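Local coordinates for uncharacterized protein (Nostoc punctiforme, PDB 2QDR), which is of unknown function but adopts the double-stranded beta-helix fold of the cupin clan and is a putative dioxygenase, at residues 108-113 with 167-172; 135-140 with 181-186; 227-232 with 270-275; 246-251 with 275-280. All blocks are in the same frame, centred on the assembly; numbering follows the deposited sequence.

Interaction 1 of 4, residues 108-113 with 167-172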
loop_
_atom_site.group_PDB
_atom_site.type_symbol
_atom_site.label_atom_id
_atom_site.label_comp_id
_atom_site.label_asym_id
_atom_site.label_seq_id
_atom_site.Cartn_x
_atom_site.Cartn_y
_atom_site.Cartn_z
ATOM N N ILE A 108 -33.879 -28.628 -18.291
ATOM C CA ILE A 108 -32.522 -28.227 -18.657
ATOM C C ILE A 108 -32.550 -27.620 -20.036
ATOM O O ILE A 108 -33.597 -27.598 -20.690
ATOM C CB ILE A 108 -31.519 -29.424 -18.641
ATOM C CG1 ILE A 108 -31.895 -30.516 -19.669
ATOM C CG2 ILE A 108 -31.436 -30.006 -17.249
ATOM C CD1 ILE A 108 -30.911 -31.675 -19.736
ATOM N N PHE A 109 -31.397 -27.104 -20.450
ATOM C CA PHE A 109 -31.208 -26.555 -21.775
ATOM C C PHE A 109 -29.969 -27.250 -22.352
ATOM O O PHE A 109 -29.027 -27.546 -21.619
ATOM C CB PHE A 109 -31.080 -25.046 -21.728
ATOM C CG PHE A 109 -32.275 -24.366 -21.137
ATOM C CD1 PHE A 109 -33.417 -24.144 -21.908
ATOM C CD2 PHE A 109 -32.268 -23.929 -19.819
ATOM C CE1 PHE A 109 -34.536 -23.509 -21.373
ATOM C CE2 PHE A 109 -33.387 -23.285 -19.274
ATOM C CZ PHE A 109 -34.521 -23.079 -20.052
ATOM N N THR A 110 -29.974 -27.511 -23.658
ATOM C CA THR A 110 -28.856 -28.187 -24.339
ATOM C C THR A 110 -27.604 -27.322 -24.585
ATOM O O THR A 110 -26.641 -27.811 -25.177
ATOM C CB THR A 110 -29.326 -28.773 -25.707
ATOM O OG1 THR A 110 -29.846 -27.724 -26.532
ATOM C CG2 THR A 110 -30.401 -29.841 -25.517
ATOM N N ALA A 111 -27.601 -26.061 -24.131
ATOM C CA ALA A 111 -26.472 -25.155 -24.323
ATOM C C ALA A 111 -26.338 -24.201 -23.157
ATOM O O ALA A 111 -27.300 -23.982 -22.415
ATOM C CB ALA A 111 -26.676 -24.371 -25.595
ATOM N N ASP A 112 -25.141 -23.643 -22.996
ATOM C CA ASP A 112 -24.890 -22.670 -21.936
ATOM C C ASP A 112 -25.784 -21.450 -22.204
ATOM O O ASP A 112 -25.869 -20.990 -23.354
ATOM C CB ASP A 112 -23.419 -22.243 -21.871
ATOM C CG ASP A 112 -22.477 -23.380 -21.527
ATOM O OD1 ASP A 112 -22.938 -24.485 -21.174
ATOM O OD2 ASP A 112 -21.256 -23.157 -21.617
ATOM N N LEU A 113 -26.453 -20.964 -21.152
ATOM C CA LEU A 113 -27.382 -19.834 -21.223
ATOM C C LEU A 113 -27.076 -18.724 -20.211
ATOM O O LEU A 113 -26.978 -19.000 -19.024
ATOM C CB LEU A 113 -28.808 -20.361 -20.996
ATOM C CG LEU A 113 -30.007 -19.410 -20.806
ATOM C CD1 LEU A 113 -30.121 -18.343 -21.894
ATOM C CD2 LEU A 113 -31.292 -20.220 -20.728
ATOM N N GLU A 167 -31.912 -25.774 -26.827
ATOM C CA GLU A 167 -33.186 -26.461 -26.837
ATOM C C GLU A 167 -33.580 -26.903 -25.419
ATOM O O GLU A 167 -32.729 -27.329 -24.653
ATOM C CB GLU A 167 -33.037 -27.646 -27.796
ATOM C CG GLU A 167 -34.271 -28.502 -28.057
ATOM C CD GLU A 167 -34.030 -29.599 -29.098
ATOM O OE1 GLU A 167 -33.099 -29.452 -29.929
ATOM O OE2 GLU A 167 -34.800 -30.592 -29.107
ATOM N N TYR A 168 -34.857 -26.765 -25.066
ATOM C CA TYR A 168 -35.366 -27.183 -23.759
ATOM C C TYR A 168 -35.663 -28.689 -23.779
ATOM O O TYR A 168 -36.085 -29.239 -24.799
ATOM C CB TYR A 168 -36.634 -26.395 -23.352
ATOM C CG TYR A 168 -37.412 -27.017 -22.196
ATOM C CD1 TYR A 168 -37.127 -26.712 -20.866
ATOM C CD2 TYR A 168 -38.433 -27.940 -22.450
ATOM C CE1 TYR A 168 -37.851 -27.312 -19.828
ATOM C CE2 TYR A 168 -39.143 -28.546 -21.433
ATOM C CZ TYR A 168 -38.853 -28.235 -20.133
ATOM O OH TYR A 168 -39.584 -28.859 -19.161
ATOM N N LYS A 169 -35.433 -29.331 -22.636
ATOM C CA LYS A 169 -35.700 -30.741 -22.420
ATOM C C LYS A 169 -36.110 -30.890 -20.960
ATOM O O LYS A 169 -35.472 -30.317 -20.073
ATOM C CB LYS A 169 -34.500 -31.637 -22.768
ATOM C CG LYS A 169 -34.195 -31.839 -24.272
ATOM C CD LYS A 169 -35.375 -32.517 -25.013
ATOM C CE LYS A 169 -35.068 -32.913 -26.461
ATOM N NZ LYS A 169 -34.102 -34.044 -26.565
ATOM N N TYR A 170 -37.202 -31.614 -20.722
ATOM C CA TYR A 170 -37.692 -31.856 -19.373
ATOM C C TYR A 170 -36.785 -32.863 -18.683
ATOM O O TYR A 170 -36.429 -33.869 -19.275
ATOM C CB TYR A 170 -39.132 -32.386 -19.378
ATOM C CG TYR A 170 -39.647 -32.687 -17.981
ATOM C CD1 TYR A 170 -39.956 -31.643 -17.100
ATOM C CD2 TYR A 170 -39.832 -33.998 -17.536
ATOM C CE1 TYR A 170 -40.417 -31.884 -15.815
ATOM C CE2 TYR A 170 -40.306 -34.260 -16.240
ATOM C CZ TYR A 170 -40.596 -33.188 -15.384
ATOM O OH TYR A 170 -41.065 -33.401 -14.100
ATOM N N ALA A 171 -36.405 -32.563 -17.444
ATOM C CA ALA A 171 -35.550 -33.426 -16.647
ATOM C C ALA A 171 -35.854 -33.198 -15.172
ATOM O O ALA A 171 -36.138 -32.080 -14.764
ATOM C CB ALA A 171 -34.087 -33.146 -16.937
ATOM N N GLN A 172 -35.772 -34.276 -14.395
ATOM C CA GLN A 172 -36.039 -34.274 -12.962
ATOM C C GLN A 172 -34.791 -33.866 -12.178
ATOM O O GLN A 172 -34.901 -33.221 -11.130
ATOM C CB GLN A 172 -36.442 -35.670 -12.432
ATOM C CG GLN A 172 -37.392 -36.564 -13.264
ATOM C CD GLN A 172 -36.705 -37.272 -14.455
ATOM O OE1 GLN A 172 -35.613 -36.876 -14.894
ATOM N NE2 GLN A 172 -37.350 -38.305 -14.981
#
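T110 and E167 meet at one end of a two-strand antiparallel ladder, and the T110 side chain can be followed outward from its backbone. CB lies 3.8 Å from E167 O. From there OG1 sits between the backbone N and the carbonyl carbon (chi1 58°), a setting that brings it 2.9 Å from E167 N; the N-H...O angle of 122° marks this hydrogen bond as weak. The same hydroxyl has a weak bond to P165 O. The other branch, CG2, packs against E167 O and CB. T110 N also donates to E167 O, so backbone and side chain of one residue hold both polar backbone atoms of E167.

Further along, I108 and K169 form the hydrogen-bonded pair. I108 N reaches K169 O at 2.9 Å, and K169 N returns to I108 O at 3.2 Å. F109 and Y168 are the non-hydrogen-bonded pair, lying between the I108-K169 pair and the bond from T110 N to E167 O; F109 CE1 touches Y168 CB at 4.1 Å near the plane of the tyrosine ring, whose hydroxyl is bonded to S106 O. Past the ladder, I108 CG2 packs on A171 CB at 4.1 Å. Alternating bonded and non-bonded pairs, with side chains on alternate faces, define a short antiparallel beta ladder, here 108-109 with 168-169, within the cupin-type double-stranded beta-helix protein.

Interaction 2 of 4, residues 135-140 with 181-186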
loop_
_atom_site.group_PDB
_atom_site.type_symbol
_atom_site.label_atom_id
_atom_site.label_comp_id
_atom_site.label_asym_id
_atom_site.label_seq_id
_atom_site.Cartn_x
_atom_site.Cartn_y
_atom_site.Cartn_z
ATOM N N SER A 135 -27.716 -14.331 -14.288
ATOM C CA SER A 135 -27.615 -15.766 -14.077
ATOM C C SER A 135 -26.884 -16.427 -15.232
ATOM O O SER A 135 -27.059 -16.020 -16.383
ATOM C CB SER A 135 -28.981 -16.437 -13.931
ATOM O OG SER A 135 -28.814 -17.852 -13.842
ATOM N N PHE A 136 -26.050 -17.415 -14.897
ATOM C CA PHE A 136 -25.323 -18.238 -15.864
ATOM C C PHE A 136 -25.783 -19.662 -15.582
ATOM O O PHE A 136 -25.534 -20.187 -14.497
ATOM C CB PHE A 136 -23.802 -18.175 -15.755
ATOM C CG PHE A 136 -23.108 -19.052 -16.764
ATOM C CD1 PHE A 136 -22.839 -20.385 -16.494
ATOM C CD2 PHE A 136 -22.760 -18.550 -18.000
ATOM C CE1 PHE A 136 -22.223 -21.198 -17.439
ATOM C CE2 PHE A 136 -22.134 -19.357 -18.957
ATOM C CZ PHE A 136 -21.865 -20.679 -18.669
ATOM N N ILE A 137 -26.428 -20.274 -16.565
ATOM C CA ILE A 137 -26.955 -21.617 -16.461
ATOM C C ILE A 137 -26.166 -22.520 -17.410
ATOM O O ILE A 137 -26.422 -22.513 -18.618
ATOM C CB ILE A 137 -28.461 -21.639 -16.809
ATOM C CG1 ILE A 137 -29.215 -20.596 -15.971
ATOM C CG2 ILE A 137 -29.036 -23.062 -16.624
ATOM C CD1 ILE A 137 -30.647 -20.384 -16.383
ATOM N N PRO A 138 -25.192 -23.289 -16.879
ATOM C CA PRO A 138 -24.421 -24.175 -17.752
ATOM C C PRO A 138 -25.313 -25.228 -18.369
ATOM O O PRO A 138 -26.347 -25.568 -17.788
ATOM C CB PRO A 138 -23.404 -24.844 -16.812
ATOM C CG PRO A 138 -23.504 -24.153 -15.517
ATOM C CD PRO A 138 -24.769 -23.390 -15.474
ATOM N N ALA A 139 -24.924 -25.711 -19.543
ATOM C CA ALA A 139 -25.686 -26.727 -20.250
ATOM C C ALA A 139 -25.797 -27.942 -19.368
ATOM O O ALA A 139 -24.799 -28.368 -18.796
ATOM C CB ALA A 139 -25.009 -27.100 -21.552
ATOM N N GLY A 140 -27.011 -28.459 -19.215
ATOM C CA GLY A 140 -27.262 -29.647 -18.403
ATOM C C GLY A 140 -27.693 -29.393 -16.972
ATOM O O GLY A 140 -28.131 -30.321 -16.302
ATOM N N SER A 181 -20.204 -26.552 -11.453
ATOM C CA SER A 181 -19.327 -25.587 -10.796
ATOM C C SER A 181 -19.575 -24.190 -11.319
ATOM O O SER A 181 -19.662 -23.250 -10.561
ATOM C CB SER A 181 -17.882 -25.912 -11.102
ATOM O OG SER A 181 -17.659 -27.277 -10.897
ATOM N N ASP A 182 -19.752 -24.084 -12.631
ATOM C CA ASP A 182 -19.981 -22.815 -13.309
ATOM C C ASP A 182 -21.385 -22.216 -13.105
ATOM O O ASP A 182 -21.634 -21.107 -13.588
ATOM C CB ASP A 182 -19.721 -22.998 -14.818
ATOM C CG ASP A 182 -18.310 -23.547 -15.123
ATOM O OD1 ASP A 182 -17.332 -23.184 -14.434
ATOM O OD2 ASP A 182 -18.193 -24.357 -16.065
ATOM N N PHE A 183 -22.278 -22.902 -12.378
ATOM C CA PHE A 183 -23.652 -22.415 -12.150
ATOM C C PHE A 183 -23.763 -21.214 -11.193
ATOM O O PHE A 183 -23.431 -21.309 -10.014
ATOM C CB PHE A 183 -24.541 -23.598 -11.694
ATOM C CG PHE A 183 -26.000 -23.246 -11.443
ATOM C CD1 PHE A 183 -26.756 -22.592 -12.407
ATOM C CD2 PHE A 183 -26.648 -23.695 -10.301
ATOM C CE1 PHE A 183 -28.111 -22.302 -12.194
ATOM C CE2 PHE A 183 -28.010 -23.425 -10.084
ATOM C CZ PHE A 183 -28.739 -22.729 -11.032
ATOM N N ILE A 184 -24.212 -20.085 -11.744
ATOM C CA ILE A 184 -24.425 -18.838 -11.024
ATOM C C ILE A 184 -25.943 -18.707 -11.053
ATOM O O ILE A 184 -26.481 -18.169 -12.017
ATOM C CB ILE A 184 -23.700 -17.642 -11.686
ATOM C CG1 ILE A 184 -22.191 -17.921 -11.776
ATOM C CG2 ILE A 184 -23.981 -16.314 -10.911
ATOM C CD1 ILE A 184 -21.383 -16.862 -12.499
ATOM N N PRO A 185 -26.649 -19.252 -10.036
ATOM C CA PRO A 185 -28.130 -19.182 -10.053
ATOM C C PRO A 185 -28.741 -17.779 -10.079
ATOM O O PRO A 185 -29.689 -17.561 -10.830
ATOM C CB PRO A 185 -28.545 -19.911 -8.755
ATOM C CG PRO A 185 -27.329 -19.995 -7.929
ATOM C CD PRO A 185 -26.159 -19.993 -8.856
ATOM N N ALA A 186 -28.206 -16.855 -9.288
ATOM C CA ALA A 186 -28.739 -15.498 -9.240
ATOM C C ALA A 186 -27.738 -14.543 -8.622
ATOM O O ALA A 186 -27.341 -14.742 -7.480
ATOM C CB ALA A 186 -30.043 -15.470 -8.446
#
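An antiparallel strand pairing within the larger sheet of the cupin-type fold brings F136 against I184, with strand 133-137 beside strand 184-188. These two residues form a hydrogen-bonded pair: F136 N donates to I184 O at 3.0 Å, and I184 N returns a bond to F136 O at 3.1 Å. The short strand segments are splayed, their directions 137° apart, and F136-I184 is the one bridge between them. CB of F136 rests on CB of I184.

Beyond the bridge side chains take over. The F136 ring runs beside D182, pointing the same way, with CD1 3.2 Å from D182 O and the ring and carboxylate planes 84° apart. P138 and F183 cross at about a right angle; P138 CD lies 3.7 Å from F183 CD1, while P138 CG is 3.6 Å from F183 N. CD1 of the F183 ring also reaches F136 O. F267 of the second subunit meets the F183 ring, so the contact borders an interface.

At the other end S135 OG is 3.0 Å from I184 O and 3.1 Å from P185 O. Its single proton cannot be assigned to either, which implies that the buried hydroxyl has a choice of two carbonyl acceptors beside an otherwise largely apolar packing.

Interaction 3 of 4, residues 227-232 with 270-275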
loop_
_atom_site.group_PDB
_atom_site.type_symbol
_atom_site.label_atom_id
_atom_site.label_comp_id
_atom_site.label_asym_id
_atom_site.label_seq_id
_atom_site.Cartn_x
_atom_site.Cartn_y
_atom_site.Cartn_z
ATOM N N HIS A 227 -17.027 13.200 -17.716
ATOM C CA HIS A 227 -15.804 13.809 -18.281
ATOM C C HIS A 227 -14.741 12.783 -18.737
ATOM O O HIS A 227 -13.544 12.996 -18.534
ATOM C CB HIS A 227 -15.135 14.809 -17.310
ATOM C CG HIS A 227 -16.057 15.850 -16.768
ATOM N ND1 HIS A 227 -15.921 16.372 -15.501
ATOM C CD2 HIS A 227 -17.180 16.400 -17.281
ATOM C CE1 HIS A 227 -16.877 17.257 -15.285
ATOM N NE2 HIS A 227 -17.656 17.292 -16.350
ATOM N N PHE A 228 -15.191 11.691 -19.345
ATOM C CA PHE A 228 -14.315 10.624 -19.809
ATOM C C PHE A 228 -13.828 10.891 -21.219
ATOM O O PHE A 228 -14.582 11.403 -22.048
ATOM C CB PHE A 228 -15.057 9.274 -19.747
ATOM C CG PHE A 228 -14.261 8.088 -20.269
ATOM C CD1 PHE A 228 -13.293 7.477 -19.482
ATOM C CD2 PHE A 228 -14.516 7.558 -21.537
ATOM C CE1 PHE A 228 -12.578 6.381 -19.958
ATOM C CE2 PHE A 228 -13.806 6.452 -22.024
ATOM C CZ PHE A 228 -12.844 5.863 -21.239
ATOM N N ASP A 229 -12.563 10.543 -21.470
ATOM C CA ASP A 229 -11.935 10.690 -22.770
ATOM C C ASP A 229 -10.735 9.736 -22.846
ATOM O O ASP A 229 -9.686 10.030 -22.291
ATOM C CB ASP A 229 -11.524 12.149 -22.999
ATOM C CG ASP A 229 -10.994 12.409 -24.407
ATOM O OD1 ASP A 229 -10.904 11.470 -25.212
ATOM O OD2 ASP A 229 -10.690 13.577 -24.714
ATOM N N ASN A 230 -10.876 8.611 -23.554
ATOM C CA ASN A 230 -9.758 7.626 -23.670
ATOM C C ASN A 230 -8.584 8.112 -24.548
ATOM O O ASN A 230 -7.597 7.399 -24.678
ATOM C CB ASN A 230 -10.237 6.220 -24.099
ATOM C CG ASN A 230 -10.781 6.177 -25.501
ATOM O OD1 ASN A 230 -10.705 7.143 -26.269
ATOM N ND2 ASN A 230 -11.362 5.054 -25.846
ATOM N N LYS A 231 -8.770 9.231 -25.252
ATOM C CA LYS A 231 -7.728 9.918 -26.054
ATOM C C LYS A 231 -7.327 9.320 -27.387
ATOM O O LYS A 231 -7.138 10.079 -28.330
ATOM C CB LYS A 231 -6.466 10.179 -25.168
ATOM C CG LYS A 231 -6.812 11.075 -23.963
ATOM C CD LYS A 231 -5.932 10.858 -22.742
ATOM C CE LYS A 231 -6.566 11.544 -21.515
ATOM N NZ LYS A 231 -5.878 11.212 -20.245
ATOM N N TYR A 232 -7.223 7.992 -27.489
ATOM C CA TYR A 232 -6.774 7.350 -28.717
ATOM C C TYR A 232 -7.734 6.272 -29.198
ATOM O O TYR A 232 -8.732 5.981 -28.552
ATOM C CB TYR A 232 -5.413 6.712 -28.435
ATOM C CG TYR A 232 -4.551 7.491 -27.461
ATOM C CD1 TYR A 232 -3.993 8.717 -27.809
ATOM C CD2 TYR A 232 -4.284 6.988 -26.185
ATOM C CE1 TYR A 232 -3.212 9.433 -26.903
ATOM C CE2 TYR A 232 -3.499 7.693 -25.279
ATOM C CZ TYR A 232 -2.963 8.909 -25.642
ATOM O OH TYR A 232 -2.178 9.603 -24.740
ATOM N N LEU A 270 -11.354 0.305 -32.680
ATOM C CA LEU A 270 -12.375 1.170 -32.086
ATOM C C LEU A 270 -11.967 2.637 -32.004
ATOM O O LEU A 270 -10.881 2.937 -31.505
ATOM C CB LEU A 270 -12.797 0.677 -30.688
ATOM C CG LEU A 270 -13.792 -0.500 -30.678
ATOM C CD1 LEU A 270 -15.217 -0.051 -31.071
ATOM C CD2 LEU A 270 -13.349 -1.686 -31.560
ATOM N N PRO A 271 -12.836 3.556 -32.487
ATOM C CA PRO A 271 -12.510 4.982 -32.395
ATOM C C PRO A 271 -12.427 5.511 -30.969
ATOM O O PRO A 271 -12.690 4.790 -30.014
ATOM C CB PRO A 271 -13.696 5.664 -33.101
ATOM C CG PRO A 271 -14.337 4.610 -33.930
ATOM C CD PRO A 271 -14.124 3.347 -33.189
ATOM N N ARG A 272 -12.075 6.781 -30.852
ATOM C CA ARG A 272 -11.943 7.446 -29.572
ATOM C C ARG A 272 -13.288 7.472 -28.858
ATOM O O ARG A 272 -14.308 7.670 -29.501
ATOM C CB ARG A 272 -11.452 8.861 -29.823
ATOM C CG ARG A 272 -11.099 9.701 -28.623
ATOM C CD ARG A 272 -10.629 11.075 -29.115
ATOM N NE ARG A 272 -9.940 11.831 -28.081
ATOM C CZ ARG A 272 -9.382 13.039 -28.225
ATOM N NH1 ARG A 272 -9.428 13.704 -29.376
ATOM N NH2 ARG A 272 -8.771 13.599 -27.193
ATOM N N HIS A 273 -13.271 7.247 -27.545
ATOM C CA HIS A 273 -14.456 7.240 -26.694
ATOM C C HIS A 273 -14.520 8.506 -25.871
ATOM O O HIS A 273 -13.554 8.829 -25.175
ATOM C CB HIS A 273 -14.433 6.086 -25.711
ATOM C CG HIS A 273 -14.655 4.739 -26.321
ATOM N ND1 HIS A 273 -13.774 4.152 -27.207
ATOM C CD2 HIS A 273 -15.617 3.817 -26.082
ATOM C CE1 HIS A 273 -14.216 2.948 -27.532
ATOM N NE2 HIS A 273 -15.327 2.717 -26.855
ATOM N N ILE A 274 -15.644 9.221 -25.939
ATOM C CA ILE A 274 -15.825 10.451 -25.162
ATOM C C ILE A 274 -17.250 10.502 -24.610
ATOM O O ILE A 274 -18.196 10.136 -25.297
ATOM C CB ILE A 274 -15.522 11.755 -25.972
ATOM C CG1 ILE A 274 -14.175 11.668 -26.726
ATOM C CG2 ILE A 274 -15.565 12.996 -25.035
ATOM C CD1 ILE A 274 -13.763 12.930 -27.529
ATOM N N THR A 275 -17.383 10.941 -23.356
ATOM C CA THR A 275 -18.686 11.100 -22.699
ATOM C C THR A 275 -18.583 12.066 -21.522
ATOM O O THR A 275 -17.797 11.855 -20.604
ATOM C CB THR A 275 -19.325 9.766 -22.244
ATOM O OG1 THR A 275 -20.455 10.056 -21.411
ATOM C CG2 THR A 275 -18.375 8.884 -21.463
HETATM O O HOH W 1 -10.686 4.134 -28.466
#
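H227 and F228 both face T275, a G1 beta bulge that interrupts the regular antiparallel pairing of 227-232 with 270-275. F228 and T275 are the hydrogen-bonded pair, with F228 N to T275 O at 2.9 Å and T275 N to F228 O at 3.1 Å. Outside the pairing, H227 reaches K208 and H132 of the third subunit. D229 and I274 follow as the non-hydrogen-bonded pair, and I274 CG1 lies 3.6 Å from D229 OD1.

H273 O accepts from N230 N at 3.1 Å. CB of H273 touches F228 CE2 at 3.8 Å, at the edge and near the plane of the phenyl ring; the two side chains lie side by side and point the same way. The N230 amide crosses the imidazole obliquely, their planes 70° apart. H273 NE2 is modelled as covalently linked to O1 of an unidentified ligand, probably derived from the crystallisation liquor, a link best treated as doubtful.

D229 OD1 is shared. K231 N donates to it from above the carboxylate plane, closing an Asx turn, and R272 NE meets its syn lone pair at 3.0 Å in a salt bridge. The arginine chain is extended from CG to NE, and K231 O lies over one guanidinium face. A water lies 2.7 Å from Y232 O and 2.6 Å from P271 O, bridging the two carbonyls, its protons not assignable. The chemistry implies that D229 couples the turn to the opposite strand: one carboxylate oxygen is gripped both by a backbone N-H and by what is probably a charged guanidinium.

Interaction 4 of 4, residues 246-251 with 275-280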
loop_
_atom_site.group_PDB
_atom_site.type_symbol
_atom_site.label_atom_id
_atom_site.label_comp_id
_atom_site.label_asym_id
_atom_site.label_seq_id
_atom_site.Cartn_x
_atom_site.Cartn_y
_atom_site.Cartn_z
ATOM N N THR A 246 -27.532 2.735 -19.333
ATOM C CA THR A 246 -27.859 4.106 -18.964
ATOM C C THR A 246 -26.732 5.052 -19.415
ATOM O O THR A 246 -25.601 4.617 -19.634
ATOM C CB THR A 246 -28.180 4.225 -17.439
ATOM O OG1 THR A 246 -28.920 5.426 -17.209
ATOM C CG2 THR A 246 -26.936 4.211 -16.584
ATOM N N GLY A 247 -27.058 6.333 -19.565
ATOM C CA GLY A 247 -26.089 7.346 -19.981
ATOM C C GLY A 247 -25.722 7.216 -21.440
ATOM O O GLY A 247 -26.529 6.719 -22.235
ATOM N N TYR A 248 -24.522 7.681 -21.795
ATOM C CA TYR A 248 -24.054 7.591 -23.179
ATOM C C TYR A 248 -22.556 7.549 -23.306
ATOM O O TYR A 248 -21.831 7.807 -22.358
ATOM C CB TYR A 248 -24.510 8.799 -24.029
ATOM C CG TYR A 248 -23.673 10.078 -23.907
ATOM C CD1 TYR A 248 -23.954 11.040 -22.935
ATOM C CD2 TYR A 248 -22.626 10.347 -24.805
ATOM C CE1 TYR A 248 -23.205 12.202 -22.844
ATOM C CE2 TYR A 248 -21.870 11.503 -24.701
ATOM C CZ TYR A 248 -22.172 12.427 -23.717
ATOM O OH TYR A 248 -21.451 13.587 -23.596
ATOM N N CYS A 249 -22.118 7.250 -24.519
ATOM C CA CYS A 249 -20.703 7.257 -24.860
ATOM C C CYS A 249 -20.526 7.433 -26.359
ATOM O O CYS A 249 -20.985 6.608 -27.149
ATOM C CB CYS A 249 -19.976 6.007 -24.401
ATOM S SG CYS A 249 -18.216 6.132 -24.783
ATOM N N ASP A 250 -19.907 8.549 -26.735
ATOM C CA ASP A 250 -19.624 8.847 -28.125
ATOM C C ASP A 250 -18.413 8.020 -28.462
ATOM O O ASP A 250 -17.463 8.021 -27.701
ATOM C CB ASP A 250 -19.315 10.330 -28.377
ATOM C CG ASP A 250 -20.486 11.244 -28.073
ATOM O OD1 ASP A 250 -21.633 10.779 -28.061
ATOM O OD2 ASP A 250 -20.268 12.447 -27.876
ATOM N N VAL A 251 -18.487 7.261 -29.546
ATOM C CA VAL A 251 -17.366 6.458 -30.016
ATOM C C VAL A 251 -17.273 6.852 -31.498
ATOM O O VAL A 251 -18.044 6.392 -32.339
ATOM C CB VAL A 251 -17.501 4.944 -29.680
ATOM C CG1 VAL A 251 -18.886 4.382 -30.025
ATOM C CG2 VAL A 251 -16.384 4.160 -30.353
ATOM N N THR A 275 -17.383 10.941 -23.356
ATOM C CA THR A 275 -18.686 11.100 -22.699
ATOM C C THR A 275 -18.583 12.066 -21.522
ATOM O O THR A 275 -17.797 11.855 -20.604
ATOM C CB THR A 275 -19.325 9.766 -22.244
ATOM O OG1 THR A 275 -20.455 10.056 -21.411
ATOM C CG2 THR A 275 -18.375 8.884 -21.463
ATOM N N ASP A 276 -19.356 13.145 -21.592
ATOM C CA ASP A 276 -19.383 14.154 -20.546
ATOM C C ASP A 276 -20.289 13.734 -19.396
ATOM O O ASP A 276 -20.113 14.225 -18.291
ATOM C CB ASP A 276 -19.846 15.504 -21.104
ATOM C CG ASP A 276 -18.883 16.090 -22.128
ATOM O OD1 ASP A 276 -17.665 15.791 -22.099
ATOM O OD2 ASP A 276 -19.349 16.897 -22.948
ATOM N N ASP A 277 -21.242 12.838 -19.655
ATOM C CA ASP A 277 -22.204 12.362 -18.649
ATOM C C ASP A 277 -21.838 11.037 -17.985
ATOM O O ASP A 277 -22.203 10.812 -16.828
ATOM C CB ASP A 277 -23.600 12.208 -19.294
ATOM C CG ASP A 277 -24.189 13.536 -19.779
ATOM O OD1 ASP A 277 -23.541 14.599 -19.636
ATOM O OD2 ASP A 277 -25.308 13.511 -20.335
ATOM N N GLY A 278 -21.147 10.159 -18.712
ATOM C CA GLY A 278 -20.770 8.851 -18.197
ATOM C C GLY A 278 -21.892 7.870 -18.509
ATOM O O GLY A 278 -22.814 8.206 -19.261
ATOM N N GLY A 279 -21.814 6.657 -17.956
ATOM C CA GLY A 279 -22.849 5.650 -18.189
ATOM C C GLY A 279 -22.564 4.275 -17.617
ATOM O O GLY A 279 -21.484 4.034 -17.082
ATOM N N LEU A 280 -23.555 3.390 -17.739
ATOM C CA LEU A 280 -23.479 2.009 -17.273
ATOM C C LEU A 280 -23.619 1.128 -18.504
ATOM O O LEU A 280 -24.519 1.349 -19.317
ATOM C CB LEU A 280 -24.574 1.675 -16.268
ATOM C CG LEU A 280 -24.604 0.264 -15.666
ATOM C CD1 LEU A 280 -23.306 -0.092 -14.983
ATOM C CD2 LEU A 280 -25.781 0.138 -14.690
#
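Y248 packs over T275 where the turn 275-278, an ST motif, leads from one strand into another of the cupin-type beta fold. This is the tight part. The threonine OG1 lies 3.6 Å above the ring plane, over its centre, and T275 CB makes a CH-pi contact, 4.2 Å from the centroid and 20° off the normal. The two side chains slide past each other in opposite directions. OG1 also donates to Y248 O at 2.8 Å and accepts from G278 N, so one hydroxyl ties the turn to the neighbouring strand. CG of Y248, set between its backbone N and carbonyl carbon (chi1 82°), starts the ring back across T275. D277 CG meets the ring edge in plane, at 3.5 Å from CE1.

The backbone continues through Y248 N to G278 O, then G247 beside G279, their CA atoms 4.1 Å apart, and T246 with L280. There L280 N donates to T246 O at 3.0 Å, while the return bond from T246 N to L280 O is weak, at 3.3 Å. The looser, partly exposed side is at D276 and D277, which turn to the third subunit, where K131 forms a salt bridge with D276 OD2. At the ring's tip, D276 N donates to Y248 OH at 2.9 Å and 164°.

From the N terminus, 108-113 comes first and 135-140 follows before either meets its partner. Interaction 1 closes its loop at 167-172 and interaction 2 at 181-186, so the two cross. They also touch, through L113 O with I137 N and D112 OD1 with A139 N, tying the 108-109/168-169 ladder to the large curled sheet. On the opposite side of the chain's centre, 227-232 and 246-251 precede 270-275 and 275-280, so interactions 3 and 4 cross too, sharing T275. Interaction 3 pairs strand 228-229 with strand 268-275; interaction 4 lies where 268-275 passes into 279-285, linking the six-strand sheet to the seven-strand sheet. The two crossed pairs stand in series.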